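Local coordinates for protein iron-regulated transcriptional activator AFT2 (Saccharomyces cerevisiae, PDB 4LMG) that switches on iron-regulon genes when iron is scarce, by recognising the iron-responsive element CACCC in their promoters, at residues E20-L25 with I36-S41. Residues are numbered along the deposited sequence; the frame is centred on the assembly and turned at random.
Sequences EIKPWL and IVIERS. With nucleotides of chain G; nucleotides of chain H.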
ATOM      1  N   GLU A  20     -13.018   7.403  10.610  1.00 40.59           N
ATOM      2  CA  GLU A  20     -13.543   8.673  11.103  1.00 39.01           C
ATOM      3  C   GLU A  20     -12.511   9.394  11.965  1.00 37.84           C
ATOM      4  O   GLU A  20     -12.694  10.552  12.338  1.00 40.60           O
ATOM      5  CB  GLU A  20     -14.819   8.438  11.912  1.00 35.80           C
ATOM      6  CG  GLU A  20     -15.842   7.571  11.199  1.00 54.73           C
ATOM      7  CD  GLU A  20     -16.966   7.124  12.110  1.00 61.50           C
ATOM      8  OE1 GLU A  20     -16.952   7.502  13.300  1.00 64.80           O
ATOM      9  OE2 GLU A  20     -17.859   6.391  11.638  1.00 66.35           O
ATOM     10  N   ILE A  21     -11.420   8.702  12.273  1.00 37.10           N
ATOM     11  CA  ILE A  21     -10.433   9.221  13.214  1.00 30.61           C
ATOM     12  C   ILE A  21      -9.481  10.241  12.589  1.00 27.61           C
ATOM     13  O   ILE A  21      -9.220  11.291  13.177  1.00 30.02           O
ATOM     14  CB  ILE A  21      -9.630   8.079  13.861  1.00 21.44           C
ATOM     15  CG1 ILE A  21     -10.585   7.063  14.497  1.00 30.22           C
ATOM     16  CG2 ILE A  21      -8.659   8.626  14.891  1.00 21.48           C
ATOM     17  CD1 ILE A  21      -9.890   5.905  15.177  1.00 39.43           C
ATOM     18  N   LYS A  22      -8.967   9.931  11.403  1.00 19.88           N
ATOM     19  CA  LYS A  22      -8.029  10.820  10.720  1.00 24.83           C
ATOM     20  C   LYS A  22      -8.567  12.246  10.548  1.00 26.08           C
ATOM     21  O   LYS A  22      -7.885  13.209  10.900  1.00 25.00           O
ATOM     22  CB  LYS A  22      -7.596  10.236   9.371  1.00 27.77           C
ATOM     23  CG  LYS A  22      -6.628  11.125   8.598  1.00 28.18           C
ATOM     24  CD  LYS A  22      -6.204  10.481   7.286  1.00 33.94           C
ATOM     25  CE  LYS A  22      -5.254  11.378   6.508  1.00 39.89           C
ATOM     26  NZ  LYS A  22      -4.805  10.746   5.237  1.00 29.65           N
ATOM     27  N   PRO A  23      -9.792  12.384  10.008  1.00 31.72           N
ATOM     28  CA  PRO A  23     -10.402  13.709   9.828  1.00 33.03           C
ATOM     29  C   PRO A  23     -10.498  14.487  11.139  1.00 32.86           C
ATOM     30  O   PRO A  23     -10.320  15.706  11.154  1.00 32.40           O
ATOM     31  CB  PRO A  23     -11.808  13.380   9.318  1.00 36.91           C
ATOM     32  CG  PRO A  23     -11.674  12.044   8.677  1.00 40.35           C
ATOM     33  CD  PRO A  23     -10.657  11.306   9.494  1.00 33.01           C
ATOM     34  N   TRP A  24     -10.783  13.786  12.229  1.00 29.98           N
ATOM     35  CA  TRP A  24     -10.871  14.428  13.532  1.00 31.73           C
ATOM     36  C   TRP A  24      -9.499  14.916  13.974  1.00 25.22           C
ATOM     37  O   TRP A  24      -9.349  16.040  14.451  1.00 29.43           O
ATOM     38  CB  TRP A  24     -11.457  13.464  14.565  1.00 37.36           C
ATOM     39  CG  TRP A  24     -11.547  14.045  15.940  1.00 35.38           C
ATOM     40  CD1 TRP A  24     -12.411  15.012  16.367  1.00 46.37           C
ATOM     41  CD2 TRP A  24     -10.747  13.694  17.074  1.00 37.93           C
ATOM     42  NE1 TRP A  24     -12.197  15.285  17.696  1.00 45.32           N
ATOM     43  CE2 TRP A  24     -11.180  14.488  18.153  1.00 42.78           C
ATOM     44  CE3 TRP A  24      -9.705  12.783  17.281  1.00 43.90           C
ATOM     45  CZ2 TRP A  24     -10.608  14.401  19.421  1.00 40.77           C
ATOM     46  CZ3 TRP A  24      -9.140  12.697  18.539  1.00 45.40           C
ATOM     47  CH2 TRP A  24      -9.592  13.503  19.593  1.00 41.28           C
ATOM     48  N   LEU A  25      -8.492  14.069  13.798  1.00 30.38           N
ATOM     49  CA  LEU A  25      -7.129  14.417  14.176  1.00 26.30           C
ATOM     50  C   LEU A  25      -6.584  15.584  13.355  1.00 28.38           C
ATOM     51  O   LEU A  25      -5.805  16.392  13.858  1.00 31.22           O
ATOM     52  CB  LEU A  25      -6.214  13.195  14.059  1.00 17.36           C
ATOM     53  CG  LEU A  25      -6.415  12.149  15.156  1.00 23.42           C
ATOM     54  CD1 LEU A  25      -5.577  10.910  14.893  1.00 22.78           C
ATOM     55  CD2 LEU A  25      -6.077  12.755  16.511  1.00 23.37           C
ATOM     56  N   ILE A  36      -0.770  15.005   9.504  1.00 25.16           N
ATOM     57  CA  ILE A  36      -0.848  13.592   9.861  1.00 25.45           C
ATOM     58  C   ILE A  36      -1.166  12.686   8.674  1.00 22.28           C
ATOM     59  O   ILE A  36      -2.031  12.992   7.854  1.00 24.80           O
ATOM     60  CB  ILE A  36      -1.904  13.336  10.954  1.00 33.67           C
ATOM     61  CG1 ILE A  36      -3.293  13.729  10.448  1.00 45.25           C
ATOM     62  CG2 ILE A  36      -1.554  14.088  12.234  1.00 25.89           C
ATOM     63  CD1 ILE A  36      -4.420  13.191  11.286  1.00 56.49           C
ATOM     64  N   VAL A  37      -0.458  11.566   8.594  1.00 17.36           N
ATOM     65  CA  VAL A  37      -0.801  10.514   7.643  1.00 22.90           C
ATOM     66  C   VAL A  37      -0.975   9.190   8.382  1.00 19.80           C
ATOM     67  O   VAL A  37      -0.537   9.048   9.525  1.00 26.28           O
ATOM     68  CB  VAL A  37       0.267  10.355   6.540  1.00 17.19           C
ATOM     69  CG1 VAL A  37       0.307  11.593   5.657  1.00 18.60           C
ATOM     70  CG2 VAL A  37       1.634  10.082   7.150  1.00 16.05           C
ATOM     71  N   ILE A  38      -1.625   8.229   7.733  1.00 26.01           N
ATOM     72  CA  ILE A  38      -1.796   6.904   8.315  1.00 30.17           C
ATOM     73  C   ILE A  38      -0.595   6.020   8.008  1.00 32.29           C
ATOM     74  O   ILE A  38      -0.270   5.769   6.843  1.00 28.22           O
ATOM     75  CB  ILE A  38      -3.065   6.206   7.791  1.00 28.72           C
ATOM     76  CG1 ILE A  38      -4.300   7.075   8.040  1.00 30.45           C
ATOM     77  CG2 ILE A  38      -3.227   4.840   8.452  1.00 15.91           C
ATOM     78  CD1 ILE A  38      -5.546   6.571   7.344  1.00 26.66           C
ATOM     79  N   GLU A  39       0.072   5.561   9.060  1.00 19.68           N
ATOM     80  CA  GLU A  39       1.168   4.619   8.907  1.00 24.73           C
ATOM     81  C   GLU A  39       0.595   3.231   8.687  1.00 33.49           C
ATOM     82  O   GLU A  39       1.112   2.448   7.886  1.00 33.68           O
ATOM     83  CB  GLU A  39       2.042   4.619  10.159  1.00 28.08           C
ATOM     84  CG  GLU A  39       3.136   3.567  10.153  1.00 31.59           C
ATOM     85  CD  GLU A  39       4.056   3.681  11.350  1.00 42.46           C
ATOM     86  OE1 GLU A  39       3.551   3.746  12.491  1.00 52.95           O
ATOM     87  OE2 GLU A  39       5.287   3.716  11.151  1.00 49.79           O
ATOM     88  N   ARG A  40      -0.490   2.941   9.396  1.00 26.20           N
ATOM     89  CA  ARG A  40      -1.076   1.610   9.396  1.00 34.73           C
ATOM     90  C   ARG A  40      -2.468   1.652  10.006  1.00 27.66           C
ATOM     91  O   ARG A  40      -2.732   2.442  10.910  1.00 30.69           O
ATOM     92  CB  ARG A  40      -0.186   0.669  10.208  1.00 38.39           C
ATOM     93  CG  ARG A  40      -0.747  -0.718  10.435  1.00 41.48           C
ATOM     94  CD  ARG A  40       0.195  -1.532  11.310  1.00 32.97           C
ATOM     95  NE  ARG A  40       1.560  -1.526  10.787  1.00 42.23           N
ATOM     96  CZ  ARG A  40       2.505  -0.672  11.166  1.00 48.40           C
ATOM     97  NH1 ARG A  40       2.239   0.252  12.081  1.00 43.35           N
ATOM     98  NH2 ARG A  40       3.716  -0.739  10.630  1.00 45.82           N
ATOM     99  N   SER A  41      -3.364   0.809   9.507  1.00 25.88           N
ATOM    100  CA  SER A  41      -4.684   0.682  10.112  1.00 26.89           C
ATOM    101  C   SER A  41      -5.257  -0.726   9.986  1.00 26.39           C
ATOM    102  O   SER A  41      -4.946  -1.460   9.045  1.00 23.05           O
ATOM    103  CB  SER A  41      -5.659   1.693   9.511  1.00 22.33           C
ATOM    104  OG  SER A  41      -6.018   1.332   8.189  1.00 32.63           O
TER
ATOM    105  P    DC G  10      -3.011   8.165   3.876  1.00 29.01           P
ATOM    106  OP1  DC G  10      -4.201   8.722   3.199  1.00 21.06           O
ATOM    107  OP2  DC G  10      -2.543   8.771   5.142  1.00 36.60           O
ATOM    108  O5'  DC G  10      -3.245   6.601   4.135  1.00 27.76           O
ATOM    109  C5'  DC G  10      -3.862   5.803   3.135  1.00 27.55           C
ATOM    110  C4'  DC G  10      -3.715   4.317   3.433  1.00 31.59           C
ATOM    111  O4'  DC G  10      -2.386   3.859   3.063  1.00 19.52           O
ATOM    112  C3'  DC G  10      -3.914   3.903   4.899  1.00 26.21           C
ATOM    113  O3'  DC G  10      -4.839   2.835   4.987  1.00 30.03           O
ATOM    114  C2'  DC G  10      -2.534   3.391   5.305  1.00 27.45           C
ATOM    115  C1'  DC G  10      -2.086   2.818   3.967  1.00 22.15           C
ATOM    116  N1   DC G  10      -0.644   2.451   3.897  1.00 21.96           N
ATOM    117  C2   DC G  10      -0.264   1.374   3.091  1.00 25.78           C
ATOM    118  O2   DC G  10      -1.131   0.762   2.453  1.00 25.97           O
ATOM    119  N3   DC G  10       1.045   1.032   3.029  1.00 17.41           N
ATOM    120  C4   DC G  10       1.955   1.710   3.725  1.00 21.60           C
ATOM    121  N4   DC G  10       3.232   1.320   3.618  1.00 21.35           N
ATOM    122  C5   DC G  10       1.589   2.813   4.558  1.00 16.59           C
ATOM    123  C6   DC G  10       0.291   3.143   4.613  1.00 18.10           C
TER
ATOM    124  P    DA H   2       1.955  -0.576  15.448  1.00 52.09           P
ATOM    125  OP1  DA H   2       0.814  -0.075  14.647  1.00 41.96           O
ATOM    126  OP2  DA H   2       1.720  -1.000  16.846  1.00 58.11           O
ATOM    127  O5'  DA H   2       2.643  -1.779  14.634  1.00 71.71           O
ATOM    128  C5'  DA H   2       4.041  -2.044  14.774  1.00 63.12           C
ATOM    129  C4'  DA H   2       4.443  -3.459  14.369  1.00 49.27           C
ATOM    130  O4'  DA H   2       3.318  -4.370  14.473  1.00 35.55           O
ATOM    131  C3'  DA H   2       4.992  -3.627  12.956  1.00 47.10           C
ATOM    132  O3'  DA H   2       6.045  -4.579  12.984  1.00 44.19           O
ATOM    133  C2'  DA H   2       3.800  -4.152  12.163  1.00 40.84           C
ATOM    134  C1'  DA H   2       2.985  -4.904  13.212  1.00 30.45           C
ATOM    135  N9   DA H   2       1.554  -4.713  13.031  1.00 22.03           N
ATOM    136  C8   DA H   2       0.720  -3.963  13.809  1.00 24.81           C
ATOM    137  N7   DA H   2      -0.526  -3.966  13.402  1.00 26.57           N
ATOM    138  C5   DA H   2      -0.506  -4.770  12.278  1.00 24.42           C
ATOM    139  C6   DA H   2      -1.515  -5.172  11.385  1.00 23.82           C
ATOM    140  N6   DA H   2      -2.789  -4.791  11.504  1.00 27.02           N
ATOM    141  N1   DA H   2      -1.159  -5.978  10.365  1.00 23.34           N
ATOM    142  C2   DA H   2       0.121  -6.353  10.254  1.00 32.80           C
ATOM    143  N3   DA H   2       1.156  -6.041  11.032  1.00 28.74           N
ATOM    144  C4   DA H   2       0.769  -5.238  12.032  1.00 23.11           C
TER
ATOM    145  P    DA G  11      -6.406   3.129   5.174  1.00 28.72           P
ATOM    146  OP1  DA G  11      -6.782   4.208   4.236  1.00 30.51           O
ATOM    147  OP2  DA G  11      -6.674   3.286   6.621  1.00 33.33           O
ATOM    148  O5'  DA G  11      -7.093   1.762   4.711  1.00 33.24           O
ATOM    149  C5'  DA G  11      -7.133   1.434   3.334  1.00 30.64           C
ATOM    150  C4'  DA G  11      -6.867  -0.044   3.091  1.00 30.58           C
ATOM    151  O4'  DA G  11      -5.450  -0.332   3.220  1.00 24.95           O
ATOM    152  C3'  DA G  11      -7.584  -1.044   3.993  1.00 36.85           C
ATOM    153  O3'  DA G  11      -7.937  -2.117   3.127  1.00 41.16           O
ATOM    154  C2'  DA G  11      -6.511  -1.406   5.025  1.00 20.12           C
ATOM    155  C1'  DA G  11      -5.228  -1.325   4.201  1.00 26.77           C
ATOM    156  N9   DA G  11      -4.024  -0.924   4.932  1.00 23.24           N
ATOM    157  C8   DA G  11      -3.931  -0.024   5.958  1.00 28.77           C
ATOM    158  N7   DA G  11      -2.706   0.138   6.408  1.00 26.32           N
ATOM    159  C5   DA G  11      -1.942  -0.707   5.618  1.00 25.94           C
ATOM    160  C6   DA G  11      -0.562  -1.000   5.588  1.00 32.60           C
ATOM    161  N6   DA G  11       0.335  -0.440   6.406  1.00 29.98           N
ATOM    162  N1   DA G  11      -0.131  -1.896   4.675  1.00 33.69           N
ATOM    163  C2   DA G  11      -1.024  -2.455   3.850  1.00 34.76           C
ATOM    164  N3   DA G  11      -2.340  -2.260   3.784  1.00 36.00           N
ATOM    165  C4   DA G  11      -2.741  -1.366   4.702  1.00 26.58           C
TER
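K22 and L25 of helix 21-29 pack against I36 and I38 of the edge strand 36-42, joining helix to sheet in the WRKY-GCM1 DNA-binding domain. The axes of helix 21-25 and strand 36-38 approach to 9.2 Å and are nearly antiparallel, at 168°. I36 projects its CD1 at the helix: CD1 meets L25 CB at 3.3 Å, tighter than usual for two carbons, and lies 3.5 Å from K22 O. The K22 and I36 side chains run past each other in opposite directions, whereas K22 crosses I38 at a slant, K22 CD touching I38 CD1 at 4.0 Å. With CG anti to the backbone N (chi1 179°) and the rest of the chain extended to the end, the lysine has its methylenes touching both isoleucines and its ammonium delivered to the phosphate of DC10 of chain G. K22 NZ makes a weak hydrogen bond to OP2 of DC10 and lies 2.9 Å from its OP1. A second donor reaches OP2: the backbone N of I38, at 2.8 Å and almost straight (175°), so helix and strand share one phosphate oxygen. Past I38 the chain turns a corner at E39, where E39 and R40 form a classic beta bulge opposite T47. R40, bent at chi3, has O5' of DA2 of chain H over one guanidinium face, displaced toward the rim, while its NH2 bonds a guanine N7, a base contact consistent with sequence reading. S41 serves the next phosphate, its OG donating to OP2 of DA11 of chain G over 2.6 Å.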